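Local coordinates for GCN5-related N-acetyltransferase (Anabaena variabilis, PDB 2OZG), which binds coenzyme A and probably, as a GCN5-related N-acetyltransferase, moves an acetyl group onto an amine, perhaps that of an aminoglycoside, at residues A[103-108]-A[289-294]; A[165-170]-A[215-220]; A[234-239]-A[243-248]; A[295-300]-A[383-388]. One frame throughout, in Å; residues are numbered along the deposited sequence. Where two conformers were deposited one is given.

The touching residues of contacts 1, 2 and 4 are all buried; in contact 3 three of five are, while Asn239 and Gln243 are partly exposed. Contacts 3 and 4 both reach the third subunit. Contacts 2 and 3 are close neighbours, centres about 12 Å apart, because they use the adjacent strands 211-222 and 227-236; contact 1 lies on the other side of the chain's centre. Contacts 1 and 4 share helix 293-299, which follows strand 279-290. The chemistry varies with place: aliphatic branches beside a buried arginine in contact 1, a T-shaped aromatic pair in contact 2, helix backbone bonding with ring packing in contact 3, and a water-bridged arginine in contact 4.

Contact 1: A[103-108]-A[289-294]; sequences HTLQEI and RIVNVC
Leu105 meets Arg289 and Val291 with its two methyl groups. Leu105 CD1 lies 4.0 Å from Arg289 NE, obliquely placed against the guanidinium, while Leu105 CD2 is 4.0 Å from Arg289 CG and also touches Val291. One helical turn on, Ile108 CG2 comes within 4.1 Å of Val291 CG2, so a single valine methyl serves both helix residues. Branched aliphatic chains suit this buried place, because their methyls can meet neighbours on different sides. The arginine chain bends at its second torsion (chi2 -70°), which carries its polar end past the leucine. There Arg289 NH1 donates to Ile290 O over 2.9 Å, the oxygen lying in the guanidinium plane; NH1 also forms a salt bridge with Asp316, and NE bonds to Ala129 O. Further out, Tyr131 and Leu318 pack on Leu105, and backbone bonds to Ser116 and Pro114 fix the course of 289-292. Asn292 then N-caps helix 293-299. A leucine in place of Arg289 would probably leave the carboxylate of Asp316 without its mate and Ala129 O without this donor. The contact thus sets helix 96-110, whose early residues Ala97 and Ile98 bind coenzyme A, against the end of strand 279-290. The pairing itself is undirected packing; the arginine's directed bonds lie outside the pairing with helix 96-110, and its charge is probably neutralised largely by Asp316.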
# COMPACT_ATOMS: atom_id res chain seq x y z
N HIS A 103 29.83 25.94 -21.72
CA HIS A 103 29.61 27.28 -22.24
C HIS A 103 29.04 28.20 -21.20
O HIS A 103 29.48 29.32 -21.09
CB HIS A 103 28.69 27.29 -23.49
CG HIS A 103 29.40 26.94 -24.76
ND1 HIS A 103 29.08 25.83 -25.52
CD2 HIS A 103 30.41 27.57 -25.41
CE1 HIS A 103 29.86 25.79 -26.59
NE2 HIS A 103 30.68 26.83 -26.55
N THR A 104 28.02 27.74 -20.49
CA THR A 104 27.41 28.48 -19.41
C THR A 104 28.42 28.86 -18.33
O THR A 104 28.45 30.00 -17.88
CB THR A 104 26.28 27.61 -18.77
OG1 THR A 104 25.31 27.32 -19.78
CG2 THR A 104 25.60 28.32 -17.65
N LEU A 105 29.23 27.90 -17.88
CA LEU A 105 30.26 28.19 -16.90
C LEU A 105 31.25 29.25 -17.39
O LEU A 105 31.65 30.14 -16.64
CB LEU A 105 31.01 26.91 -16.51
CG LEU A 105 30.29 25.98 -15.57
CD1 LEU A 105 31.10 24.68 -15.41
CD2 LEU A 105 30.13 26.65 -14.22
N GLN A 106 31.65 29.16 -18.65
CA GLN A 106 32.52 30.14 -19.24
C GLN A 106 31.86 31.50 -19.20
O GLN A 106 32.51 32.50 -18.91
CB GLN A 106 32.89 29.76 -20.67
CG GLN A 106 33.59 30.87 -21.50
CD GLN A 106 34.99 31.31 -20.96
OE1 GLN A 106 35.54 30.75 -19.99
NE2 GLN A 106 35.56 32.32 -21.61
N GLU A 107 30.56 31.57 -19.48
CA GLU A 107 29.88 32.87 -19.41
C GLU A 107 29.87 33.40 -17.98
O GLU A 107 30.13 34.56 -17.72
CB GLU A 107 28.45 32.76 -19.94
CG GLU A 107 27.71 34.05 -19.81
CD GLU A 107 26.32 34.02 -20.39
OE1 GLU A 107 25.93 33.03 -21.08
OE2 GLU A 107 25.60 35.00 -20.13
N ILE A 108 29.56 32.55 -17.01
CA ILE A 108 29.50 32.98 -15.61
C ILE A 108 30.88 33.54 -15.19
O ILE A 108 30.99 34.62 -14.55
CB ILE A 108 29.04 31.81 -14.74
CG1 ILE A 108 27.59 31.44 -15.12
CG2 ILE A 108 29.13 32.15 -13.26
CD1 ILE A 108 27.15 30.08 -14.59
N ARG A 289 29.65 24.86 -8.01
CA ARG A 289 30.82 24.92 -8.81
C ARG A 289 31.61 26.14 -8.36
O ARG A 289 31.07 27.27 -8.29
CB ARG A 289 30.46 25.05 -10.30
CG ARG A 289 31.45 24.28 -11.26
CD ARG A 289 32.83 24.86 -11.40
NE ARG A 289 33.59 24.06 -12.36
CZ ARG A 289 34.85 24.29 -12.70
NH1 ARG A 289 35.53 25.30 -12.15
NH2 ARG A 289 35.45 23.47 -13.54
N ILE A 290 32.87 25.93 -8.00
CA ILE A 290 33.78 27.07 -7.77
C ILE A 290 34.21 27.55 -9.14
O ILE A 290 35.00 26.90 -9.82
CB ILE A 290 34.99 26.65 -6.95
CG1 ILE A 290 34.54 26.07 -5.60
CG2 ILE A 290 36.01 27.81 -6.83
CD1 ILE A 290 34.17 27.06 -4.50
N VAL A 291 33.66 28.67 -9.56
CA VAL A 291 33.95 29.22 -10.87
C VAL A 291 35.29 30.00 -10.88
O VAL A 291 36.09 29.92 -11.84
CB VAL A 291 32.80 30.12 -11.35
CG1 VAL A 291 33.13 30.76 -12.71
CG2 VAL A 291 31.49 29.33 -11.43
N ASN A 292 35.53 30.76 -9.80
CA ASN A 292 36.79 31.50 -9.59
C ASN A 292 37.33 31.24 -8.17
O ASN A 292 36.74 31.67 -7.18
CB ASN A 292 36.60 32.97 -9.84
CG ASN A 292 37.91 33.71 -9.87
OD1 ASN A 292 38.63 33.78 -8.87
ND2 ASN A 292 38.24 34.21 -11.02
N VAL A 293 38.42 30.50 -8.08
CA VAL A 293 38.93 30.13 -6.76
C VAL A 293 39.25 31.32 -5.89
O VAL A 293 38.85 31.35 -4.73
CB VAL A 293 40.22 29.20 -6.88
CG1 VAL A 293 40.96 29.04 -5.55
CG2 VAL A 293 39.83 27.84 -7.38
N CYS A 294 39.97 32.30 -6.43
CA CYS A 294 40.37 33.49 -5.66
C CYS A 294 39.17 34.29 -5.22
O CYS A 294 39.03 34.60 -4.04
CB CYS A 294 41.29 34.40 -6.48
SG CYS A 294 42.82 33.61 -6.97

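Contact 2: A[165-170]-A[215-220]; sequences PIFHEL and YIIFTQ
Phe167 turns an edge onto the face of Tyr215 in a T-shaped pair, with ring centroids 4.7 Å apart and planes at 63°. Phe167 CD1 hangs 3.4 Å above the tyrosine ring plane, over its centre, and at the rim of that same ring, near its plane, sits Leu170 CB, 3.8 Å from Tyr215 CD2. The motif is a helix packed across a strand: 165-170 runs at 113° to 215-220, which lies in the second acetyltransferase-like part of the chain, where strands 202-206, 211-222 and 227-236 pair antiparallel. Flat rings suit such a crossing, filling the 10.3 Å between the axes of the two segments at their closest approach without needing directed bonds. Tyr215 CG stands between its backbone N and carbonyl carbon (chi1 70°), and this lays the ring beneath Phe167 and beside the helix. The hydroxyl then reaches Asp233 of the next strand, so the polar end of this buried side chain has a hydrogen-bond partner. With an alanine in place of Tyr215, a gap would probably open under Phe167, its ring would be free to shift, and Asp233 would lose that hydroxyl. On the helix side, Phe167 is also packed against Ser203 and Leu205 of strand 202-206, and Leu170 against Leu237. Two residues along the strand from Tyr215, Ile217 meets the Phe167 ring obliquely, its CG1 4.0 Å from Phe167 CE1.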
# COMPACT_ATOMS: atom_id res chain seq x y z
N PRO A 165 7.54 44.32 1.22
CA PRO A 165 8.94 44.35 1.62
C PRO A 165 9.19 43.75 2.98
O PRO A 165 10.32 43.45 3.30
CB PRO A 165 9.28 45.86 1.63
CG PRO A 165 8.11 46.53 1.01
CD PRO A 165 6.95 45.67 1.25
N ILE A 166 8.15 43.58 3.78
CA ILE A 166 8.39 43.04 5.09
C ILE A 166 9.02 41.66 4.96
O ILE A 166 9.94 41.35 5.68
CB ILE A 166 7.12 42.97 5.94
CG1 ILE A 166 6.49 44.34 6.13
CG2 ILE A 166 7.46 42.42 7.30
CD1 ILE A 166 7.46 45.40 6.68
N PHE A 167 8.53 40.87 4.02
CA PHE A 167 9.02 39.52 3.76
C PHE A 167 10.46 39.54 3.33
O PHE A 167 11.25 38.73 3.83
CB PHE A 167 8.16 38.79 2.72
CG PHE A 167 6.82 38.36 3.25
CD1 PHE A 167 6.67 37.13 3.88
CD2 PHE A 167 5.72 39.20 3.16
CE1 PHE A 167 5.46 36.74 4.37
CE2 PHE A 167 4.49 38.79 3.68
CZ PHE A 167 4.37 37.59 4.29
N HIS A 168 10.80 40.39 2.37
CA HIS A 168 12.22 40.49 1.94
C HIS A 168 13.11 40.82 3.11
O HIS A 168 14.14 40.26 3.23
CB HIS A 168 12.46 41.57 0.84
CG HIS A 168 13.94 41.88 0.61
ND1 HIS A 168 14.80 41.03 -0.07
CD2 HIS A 168 14.70 42.93 1.01
CE1 HIS A 168 16.02 41.56 -0.09
NE2 HIS A 168 15.99 42.70 0.57
N GLU A 169 12.66 41.70 3.98
CA GLU A 169 13.49 42.17 5.08
C GLU A 169 13.71 41.15 6.19
O GLU A 169 14.78 41.11 6.79
CB GLU A 169 12.94 43.49 5.60
CG GLU A 169 12.95 44.57 4.51
CD GLU A 169 12.16 45.81 4.90
OE1 GLU A 169 11.59 45.81 6.01
OE2 GLU A 169 12.12 46.77 4.10
N LEU A 170 12.70 40.35 6.49
CA LEU A 170 12.84 39.25 7.42
C LEU A 170 13.65 38.13 6.76
O LEU A 170 14.47 37.49 7.42
CB LEU A 170 11.47 38.72 7.85
CG LEU A 170 10.66 39.65 8.79
CD1 LEU A 170 9.21 39.23 8.91
CD2 LEU A 170 11.30 39.73 10.16
N TYR A 215 7.74 34.83 9.77
CA TYR A 215 6.60 34.69 8.90
C TYR A 215 6.41 33.23 8.46
O TYR A 215 7.30 32.36 8.70
CB TYR A 215 6.72 35.68 7.71
CG TYR A 215 7.81 35.37 6.68
CD1 TYR A 215 7.67 34.33 5.79
CD2 TYR A 215 8.94 36.19 6.53
CE1 TYR A 215 8.68 34.03 4.83
CE2 TYR A 215 9.89 35.93 5.56
CZ TYR A 215 9.77 34.85 4.72
OH TYR A 215 10.74 34.66 3.74
N ILE A 216 5.22 32.94 7.93
CA ILE A 216 4.93 31.61 7.37
C ILE A 216 4.13 31.80 6.10
O ILE A 216 3.15 32.57 6.07
CB ILE A 216 4.11 30.71 8.33
CG1 ILE A 216 4.63 30.80 9.75
CG2 ILE A 216 4.08 29.28 7.82
CD1 ILE A 216 3.82 29.97 10.79
N ILE A 217 4.54 31.07 5.05
CA ILE A 217 3.87 31.04 3.76
C ILE A 217 3.54 29.58 3.45
O ILE A 217 4.43 28.73 3.48
CB ILE A 217 4.74 31.56 2.63
CG1 ILE A 217 5.20 32.97 2.94
CG2 ILE A 217 3.92 31.52 1.32
CD1 ILE A 217 6.27 33.49 1.99
N PHE A 218 2.26 29.32 3.14
CA PHE A 218 1.81 27.97 2.97
C PHE A 218 0.61 27.80 2.09
O PHE A 218 -0.09 28.77 1.72
CB PHE A 218 1.62 27.36 4.36
CG PHE A 218 0.41 27.89 5.13
CD1 PHE A 218 -0.84 27.32 4.94
CD2 PHE A 218 0.52 28.94 6.03
CE1 PHE A 218 -1.97 27.80 5.60
CE2 PHE A 218 -0.61 29.39 6.74
CZ PHE A 218 -1.85 28.79 6.51
N THR A 219 0.39 26.56 1.70
CA THR A 219 -0.79 26.15 0.95
C THR A 219 -1.40 24.96 1.71
O THR A 219 -0.77 24.38 2.60
CB THR A 219 -0.48 25.68 -0.51
OG1 THR A 219 0.47 24.62 -0.49
CG2 THR A 219 0.04 26.82 -1.37
N GLN A 220 -2.64 24.63 1.41
CA GLN A 220 -3.30 23.52 2.05
C GLN A 220 -3.97 22.78 0.93
O GLN A 220 -4.42 23.40 -0.03
CB GLN A 220 -4.44 24.00 2.95
CG GLN A 220 -4.12 25.08 3.92
CD GLN A 220 -5.32 25.34 4.79
OE1 GLN A 220 -6.43 25.67 4.29
NE2 GLN A 220 -5.15 25.16 6.08

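Contact 3: A[234-239]-A[243-248]; sequences WVTLSN and QSFWTF
Gln243 N donates to Asn239 O over 2.9 Å, a regular i to i+4 bond in the first turns of helix 239-250, which begins just after strand 227-236 ends. Ser238 precedes that helix as its N-cap, a short hydroxyl side chain well suited to reaching forward to a backbone N of the first turn. From the strand, Trp234 meets Phe245: Trp234 CB lies 3.8 Å from Phe245 CE1, and the five-membered ring and the phenyl ring stand obliquely, centroids 5.6 Å apart. With its chi1 at 173°, Phe245 sends its ring out from the helix toward the strand. Beside it, Thr236 brings CG2 to 4.3 Å from Phe245 CB, a beta-branched residue at home in a strand. Strand 227-236, helix 239-250 and strand 258-263 form a beta-alpha-beta unit, as expected for an acetyltransferase fold, and the contact packs the first two members together. The indole nitrogen Trp234 NE1 is satisfied by Lys262 O of the third member. One turn along the helix, Gln243 O accepts twice, from Thr247 N at 2.9 Å and from Thr247 OG1 at 2.8 Å, the two donors arriving from opposite faces of its carbonyl plane. That threonine oxygen also bonds to His151 N, while Asn239 packs on Thr368 of a third subunit.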
# COMPACT_ATOMS: atom_id res chain seq x y z
N TRP A 234 9.41 29.99 5.49
CA TRP A 234 9.15 30.45 6.83
C TRP A 234 10.40 31.17 7.30
O TRP A 234 11.50 30.87 6.81
CB TRP A 234 8.79 29.29 7.78
CG TRP A 234 9.88 28.18 7.80
CD1 TRP A 234 9.92 27.09 7.02
CD2 TRP A 234 11.05 28.10 8.63
NE1 TRP A 234 11.00 26.35 7.30
CE2 TRP A 234 11.74 26.97 8.26
CE3 TRP A 234 11.61 28.93 9.60
CZ2 TRP A 234 12.93 26.61 8.85
CZ3 TRP A 234 12.77 28.60 10.16
CH2 TRP A 234 13.46 27.44 9.79
N VAL A 235 10.20 32.07 8.27
CA VAL A 235 11.26 32.74 8.96
C VAL A 235 10.93 32.82 10.47
O VAL A 235 9.80 33.12 10.85
CB VAL A 235 11.56 34.16 8.37
CG1 VAL A 235 12.36 35.02 9.35
CG2 VAL A 235 12.29 34.04 7.04
N THR A 236 11.93 32.50 11.31
CA THR A 236 11.81 32.61 12.79
C THR A 236 13.12 33.21 13.28
O THR A 236 14.20 32.56 13.22
CB THR A 236 11.48 31.26 13.49
OG1 THR A 236 12.47 30.30 13.18
CG2 THR A 236 10.15 30.72 12.97
N LEU A 237 13.06 34.47 13.73
CA LEU A 237 14.29 35.16 14.15
C LEU A 237 14.58 35.03 15.63
O LEU A 237 15.71 35.28 16.05
CB LEU A 237 14.28 36.63 13.76
CG LEU A 237 14.13 36.94 12.28
CD1 LEU A 237 14.11 38.45 12.07
CD2 LEU A 237 15.26 36.31 11.48
N SER A 238 13.60 34.57 16.40
CA SER A 238 13.73 34.52 17.84
C SER A 238 12.91 33.35 18.36
O SER A 238 12.06 32.82 17.64
CB SER A 238 13.16 35.81 18.44
OG SER A 238 11.75 35.86 18.21
N ASN A 239 13.14 32.98 19.60
CA ASN A 239 12.39 31.89 20.22
C ASN A 239 10.88 32.15 20.34
O ASN A 239 10.09 31.23 20.14
CB ASN A 239 12.98 31.55 21.58
CG ASN A 239 12.31 30.35 22.19
OD1 ASN A 239 12.09 29.29 21.54
ND2 ASN A 239 11.95 30.51 23.42
N GLN A 243 8.06 29.51 19.05
CA GLN A 243 6.90 29.00 19.83
C GLN A 243 5.58 29.34 19.15
O GLN A 243 4.62 28.55 19.14
CB GLN A 243 6.89 29.58 21.24
CG GLN A 243 8.06 29.17 22.11
CD GLN A 243 8.20 27.63 22.39
OE1 GLN A 243 7.27 26.85 22.17
NE2 GLN A 243 9.37 27.22 22.91
N SER A 244 5.54 30.53 18.59
CA SER A 244 4.36 31.06 17.91
C SER A 244 4.08 30.30 16.62
O SER A 244 2.95 29.98 16.30
CB SER A 244 4.54 32.57 17.72
OG SER A 244 4.49 33.28 18.98
N PHE A 245 5.14 29.93 15.92
CA PHE A 245 5.06 29.12 14.73
C PHE A 245 4.41 27.78 15.01
O PHE A 245 3.41 27.40 14.40
CB PHE A 245 6.51 28.95 14.27
CG PHE A 245 6.73 28.01 13.12
CD1 PHE A 245 6.71 28.48 11.80
CD2 PHE A 245 7.13 26.68 13.34
CE1 PHE A 245 7.01 27.58 10.71
CE2 PHE A 245 7.37 25.81 12.29
CZ PHE A 245 7.35 26.28 10.97
N TRP A 246 4.97 27.06 15.97
CA TRP A 246 4.46 25.76 16.34
C TRP A 246 3.08 25.85 16.88
O TRP A 246 2.30 24.98 16.59
CB TRP A 246 5.34 25.05 17.37
CG TRP A 246 6.59 24.41 16.80
CD1 TRP A 246 7.86 24.65 17.19
CD2 TRP A 246 6.66 23.44 15.74
NE1 TRP A 246 8.76 23.89 16.43
CE2 TRP A 246 8.04 23.15 15.53
CE3 TRP A 246 5.72 22.82 14.92
CZ2 TRP A 246 8.47 22.26 14.57
CZ3 TRP A 246 6.17 21.90 13.94
CH2 TRP A 246 7.50 21.65 13.77
N THR A 247 2.79 26.82 17.75
CA THR A 247 1.42 27.00 18.27
C THR A 247 0.42 27.18 17.14
O THR A 247 -0.64 26.55 17.11
CB THR A 247 1.32 28.21 19.22
OG1 THR A 247 2.18 28.01 20.34
CG2 THR A 247 -0.09 28.37 19.75
N PHE A 248 0.76 28.01 16.16
CA PHE A 248 -0.14 28.29 15.06
C PHE A 248 -0.45 26.98 14.28
O PHE A 248 -1.59 26.60 14.02
CB PHE A 248 0.52 29.37 14.23
CG PHE A 248 -0.23 29.75 12.96
CD1 PHE A 248 -1.31 30.58 13.01
CD2 PHE A 248 0.21 29.30 11.73
CE1 PHE A 248 -2.00 30.95 11.84
CE2 PHE A 248 -0.48 29.64 10.55
CZ PHE A 248 -1.58 30.48 10.62

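Contact 4: A[295-300]-A[383-388]; sequences KALEAR and QIFAGE
Ile384 faces Arg300 through a water rather than directly. Its carbonyl O receives a hydrogen bond from the water over 2.7 Å, and the same water accepts from Arg300 NH1 over 2.8 Å. Ile384 also lays its CG2 3.7 Å above the ring plane of Phe385, over the centre of the ring. Phe385 then presents its edge in two directions. Leu297 CD2 sits near the ring plane, 4.0 Å from Phe385 CE1, a methyl against the rim, while Phe385 CD1 lies 3.7 Å above the guanidinium plane of Arg300, toward its border, with the two planes 87° apart. Because the phenyl ring meets the charge with its edge, this is not a cation-pi contact; Arg300 has that relation with Tyr356, whose carbonyl O also takes a bond from NH2. An arginine suits the spot because its chain, extended from CG to NE, carries donors across to the carbonyls of Ile384 and Ala386, by way of the water. Ala386 O accepts the water's second hydrogen over 2.7 Å, so the water joins Ile384 O and Ala386 O. Finally Glu388 forms a salt bridge with Arg363 of a third subunit. Around the contact, helix 349-357 provides Tyr356 and Leu355, and strands 308-315 and 324-331 place Leu310, Leu312 and Leu328 against Leu297 and Phe385, setting helices 293-299 and 375-385 on the sheet of the sterol-carrier-like domain.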
# COMPACT_ATOMS: atom_id res chain seq x y z
N LYS A 295 38.32 34.66 -6.17
CA LYS A 295 37.19 35.48 -5.83
C LYS A 295 36.20 34.76 -4.89
O LYS A 295 35.65 35.37 -3.99
CB LYS A 295 36.51 35.98 -7.08
CG LYS A 295 37.37 36.83 -8.01
CD LYS A 295 37.79 38.17 -7.41
N ALA A 296 35.99 33.48 -5.09
CA ALA A 296 35.06 32.72 -4.22
C ALA A 296 35.56 32.73 -2.77
O ALA A 296 34.80 33.04 -1.85
CB ALA A 296 34.89 31.31 -4.69
N LEU A 297 36.84 32.45 -2.58
CA LEU A 297 37.46 32.43 -1.26
C LEU A 297 37.50 33.81 -0.60
O LEU A 297 37.28 33.92 0.61
CB LEU A 297 38.85 31.82 -1.32
CG LEU A 297 38.83 30.32 -1.59
CD1 LEU A 297 40.23 29.80 -1.96
CD2 LEU A 297 38.22 29.56 -0.41
N GLU A 298 37.76 34.87 -1.39
CA GLU A 298 37.81 36.22 -0.85
C GLU A 298 36.44 36.79 -0.54
O GLU A 298 36.30 37.66 0.31
CB GLU A 298 38.59 37.16 -1.78
CG GLU A 298 40.07 36.78 -1.88
CD GLU A 298 40.88 37.77 -2.65
OE1 GLU A 298 40.27 38.47 -3.49
OE2 GLU A 298 42.12 37.82 -2.38
N ALA A 299 35.39 36.28 -1.17
CA ALA A 299 34.06 36.79 -0.92
C ALA A 299 33.36 36.19 0.28
O ALA A 299 32.46 36.80 0.84
CB ALA A 299 33.21 36.60 -2.16
N ARG A 300 33.81 35.01 0.70
CA ARG A 300 33.20 34.25 1.80
C ARG A 300 33.57 34.83 3.16
O ARG A 300 34.62 35.44 3.28
CB ARG A 300 33.81 32.84 1.76
CG ARG A 300 33.13 31.77 2.57
CD ARG A 300 34.02 30.59 2.60
NE ARG A 300 33.46 29.40 3.22
CZ ARG A 300 33.44 29.15 4.52
NH1 ARG A 300 33.84 30.07 5.39
NH2 ARG A 300 32.97 28.01 4.95
N GLN A 383 39.80 24.54 10.77
CA GLN A 383 39.54 25.77 11.48
C GLN A 383 38.90 26.81 10.55
O GLN A 383 37.91 27.48 10.91
CB GLN A 383 40.86 26.33 12.03
CG GLN A 383 41.50 25.45 13.13
CD GLN A 383 42.90 25.87 13.49
OE1 GLN A 383 43.57 26.54 12.70
NE2 GLN A 383 43.38 25.45 14.66
N ILE A 384 39.45 26.93 9.34
CA ILE A 384 38.97 27.91 8.33
C ILE A 384 37.54 27.68 7.86
O ILE A 384 36.73 28.63 7.77
CB ILE A 384 39.92 27.93 7.10
CG1 ILE A 384 41.29 28.48 7.49
CG2 ILE A 384 39.40 28.77 5.93
CD1 ILE A 384 42.38 28.30 6.45
N PHE A 385 37.24 26.43 7.53
CA PHE A 385 35.95 26.14 6.86
C PHE A 385 34.83 25.63 7.75
O PHE A 385 33.77 25.32 7.25
CB PHE A 385 36.16 25.17 5.68
CG PHE A 385 37.00 25.78 4.57
CD1 PHE A 385 36.43 26.72 3.69
CD2 PHE A 385 38.32 25.39 4.39
CE1 PHE A 385 37.21 27.32 2.70
CE2 PHE A 385 39.13 26.00 3.39
CZ PHE A 385 38.56 26.95 2.56
N ALA A 386 35.06 25.59 9.05
CA ALA A 386 34.08 25.09 10.03
C ALA A 386 32.86 25.97 9.98
O ALA A 386 32.98 27.18 9.78
CB ALA A 386 34.67 25.10 11.42
N GLY A 387 31.68 25.38 10.16
CA GLY A 387 30.47 26.14 10.10
C GLY A 387 29.24 25.27 10.18
O GLY A 387 29.32 24.05 10.15
N GLU A 388 28.10 25.91 10.32
CA GLU A 388 26.85 25.21 10.40
C GLU A 388 26.65 24.49 9.05
O GLU A 388 27.06 24.99 7.99
CB GLU A 388 25.70 26.19 10.73
CG GLU A 388 25.81 26.84 12.14
CD GLU A 388 24.58 27.69 12.54
OE1 GLU A 388 23.63 27.71 11.72
OE2 GLU A 388 24.56 28.29 13.65
O HOH W 1 34.06 28.64 7.76